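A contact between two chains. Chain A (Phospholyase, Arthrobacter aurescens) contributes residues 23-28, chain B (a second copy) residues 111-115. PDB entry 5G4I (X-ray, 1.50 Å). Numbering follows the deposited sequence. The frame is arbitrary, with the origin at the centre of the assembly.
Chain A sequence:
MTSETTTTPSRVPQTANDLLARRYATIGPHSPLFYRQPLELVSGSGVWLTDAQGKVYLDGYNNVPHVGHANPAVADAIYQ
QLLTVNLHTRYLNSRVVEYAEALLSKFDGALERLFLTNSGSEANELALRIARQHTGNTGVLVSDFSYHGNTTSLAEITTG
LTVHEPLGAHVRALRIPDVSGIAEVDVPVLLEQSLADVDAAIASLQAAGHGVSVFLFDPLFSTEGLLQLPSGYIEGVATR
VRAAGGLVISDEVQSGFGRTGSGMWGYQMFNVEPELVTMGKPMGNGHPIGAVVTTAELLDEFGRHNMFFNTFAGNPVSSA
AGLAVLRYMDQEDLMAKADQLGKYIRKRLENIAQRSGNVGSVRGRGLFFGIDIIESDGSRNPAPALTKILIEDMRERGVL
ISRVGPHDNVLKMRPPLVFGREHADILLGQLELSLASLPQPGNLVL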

# COMPACT_ATOMS: atom_id res chain seq x y z
N ARG A 23 9.54 19.88 -9.05
CA ARG A 23 9.31 18.93 -7.93
C ARG A 23 8.88 19.56 -6.66
O ARG A 23 7.89 19.17 -5.98
CB ARG A 23 10.57 18.07 -7.75
CG ARG A 23 10.46 17.06 -6.59
CD ARG A 23 11.78 16.44 -6.34
NE ARG A 23 11.84 15.61 -5.11
CZ ARG A 23 12.04 14.25 -5.05
NH1 ARG A 23 12.10 13.53 -6.17
NH2 ARG A 23 12.17 13.68 -3.82
N TYR A 24 9.60 20.59 -6.24
CA TYR A 24 9.31 21.23 -4.97
C TYR A 24 7.92 21.92 -4.97
O TYR A 24 7.29 22.01 -3.91
CB TYR A 24 10.43 22.25 -4.61
CG TYR A 24 11.74 21.70 -4.15
CD1 TYR A 24 11.98 20.32 -3.97
CD2 TYR A 24 12.83 22.56 -3.94
CE1 TYR A 24 13.23 19.82 -3.55
CE2 TYR A 24 14.07 22.04 -3.55
CZ TYR A 24 14.25 20.70 -3.29
OH TYR A 24 15.51 20.17 -2.89
N ALA A 25 7.43 22.34 -6.15
CA ALA A 25 6.14 22.96 -6.30
C ALA A 25 4.96 21.99 -6.33
O ALA A 25 3.80 22.41 -6.41
CB ALA A 25 6.11 23.83 -7.58
N THR A 26 5.25 20.66 -6.32
CA THR A 26 4.17 19.65 -6.49
C THR A 26 4.20 18.60 -5.35
O THR A 26 3.23 18.52 -4.53
CB THR A 26 4.28 18.94 -7.88
OG1 THR A 26 5.62 18.43 -8.13
CG2 THR A 26 3.84 19.84 -9.06
N ILE A 27 5.28 17.86 -5.25
CA ILE A 27 5.42 16.89 -4.13
C ILE A 27 6.22 17.44 -2.94
O ILE A 27 6.33 16.81 -1.88
CB ILE A 27 6.01 15.55 -4.59
CG1 ILE A 27 7.39 15.71 -5.14
CG2 ILE A 27 5.06 14.87 -5.58
CD1 ILE A 27 8.13 14.33 -5.36
N GLY A 28 6.71 18.69 -3.07
CA GLY A 28 7.29 19.45 -1.92
C GLY A 28 8.76 19.27 -1.74
O GLY A 28 9.35 18.38 -2.33
N LEU B 111 -6.10 23.34 -3.36
CA LEU B 111 -5.61 21.90 -3.53
C LEU B 111 -4.51 21.91 -4.58
O LEU B 111 -4.79 21.84 -5.81
CB LEU B 111 -6.84 21.01 -3.83
CG LEU B 111 -7.83 20.83 -2.71
CD1 LEU B 111 -9.14 20.22 -3.16
CD2 LEU B 111 -7.20 20.05 -1.50
N GLU B 112 -3.28 22.07 -4.11
CA GLU B 112 -2.13 22.25 -4.95
C GLU B 112 -0.85 21.49 -4.63
O GLU B 112 0.14 21.79 -5.21
CB GLU B 112 -1.80 23.74 -5.15
CG GLU B 112 -1.58 24.49 -3.89
CD GLU B 112 -1.67 26.04 -4.04
OE1 GLU B 112 -2.04 26.57 -5.08
OE2 GLU B 112 -1.34 26.67 -3.07
N ARG B 113 -0.91 20.52 -3.74
CA ARG B 113 0.24 19.64 -3.45
C ARG B 113 -0.27 18.15 -3.34
O ARG B 113 -1.48 17.91 -3.17
CB ARG B 113 0.92 19.98 -2.11
CG ARG B 113 1.63 21.38 -2.10
CD ARG B 113 2.77 21.54 -3.07
NE ARG B 113 3.45 22.87 -2.86
CZ ARG B 113 3.04 23.99 -3.45
NH1 ARG B 113 2.04 24.00 -4.30
NH2 ARG B 113 3.69 25.14 -3.20
N LEU B 114 0.71 17.23 -3.41
CA LEU B 114 0.38 15.75 -3.53
C LEU B 114 1.34 14.90 -2.74
O LEU B 114 2.54 15.16 -2.75
CB LEU B 114 0.58 15.42 -5.08
CG LEU B 114 0.57 14.00 -5.60
CD1 LEU B 114 -0.83 13.45 -5.43
CD2 LEU B 114 0.89 13.87 -7.10
N PHE B 115 0.76 13.89 -2.05
CA PHE B 115 1.49 12.71 -1.59
C PHE B 115 1.01 11.51 -2.43
O PHE B 115 -0.19 11.19 -2.42
CB PHE B 115 1.18 12.38 -0.13
CG PHE B 115 1.57 13.44 0.91
CD1 PHE B 115 0.71 14.47 1.29
CD2 PHE B 115 2.81 13.37 1.53
CE1 PHE B 115 1.06 15.35 2.27
CE2 PHE B 115 3.20 14.30 2.47
CZ PHE B 115 2.30 15.28 2.87
O HOH W 1 4.84 14.42 -1.43

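Backbone carries this contact, and the side chains mostly make room for it. Leu B114 N donates to Thr A26 O at 3.0 Å, and the same carbonyl receives a CA-H...O contact from Arg B113 CA at 3.4 Å, so one acceptor reads two consecutive residues of the strand. One residue on in chain A, a water donates to both Ile A27 O (2.9 Å) and Leu B114 O (2.8 Å), linking two carbonyls that cannot bond each other directly.

The CA-to-CB bonds of Ala A25, Thr A26 and Ile A27 point away from chain B, though Ile A27 (p, t) still packs its CB on Leu B114 O at 3.8 Å. Thr A26 is p, placing OG1 3.2 Å from Arg A23 O. That carbonyl gathers the turn, accepting from Thr A26 N (3.1 Å) and Gly A28 N (3.2 Å). At Gly A28 (phi/psi 91/168) a CB would jam against the preceding carbonyl oxygen.

The stretches bury 243 Å², both sides summed; Arg B113 is most covered (60 Å²). Its m, m, t rotamer lets NH1 donate to Glu B112 O at 3.1 Å. With chi4 at -87°, one guanidinium face lies against Ala A25 O, 3.2 Å from NH1, a poor angle for a hydrogen bond. Leu B114 is buried, 51 Å² covered; its side chain, t, p and directed sideways, comes no closer than 4.1 Å, CB to Thr A26 O.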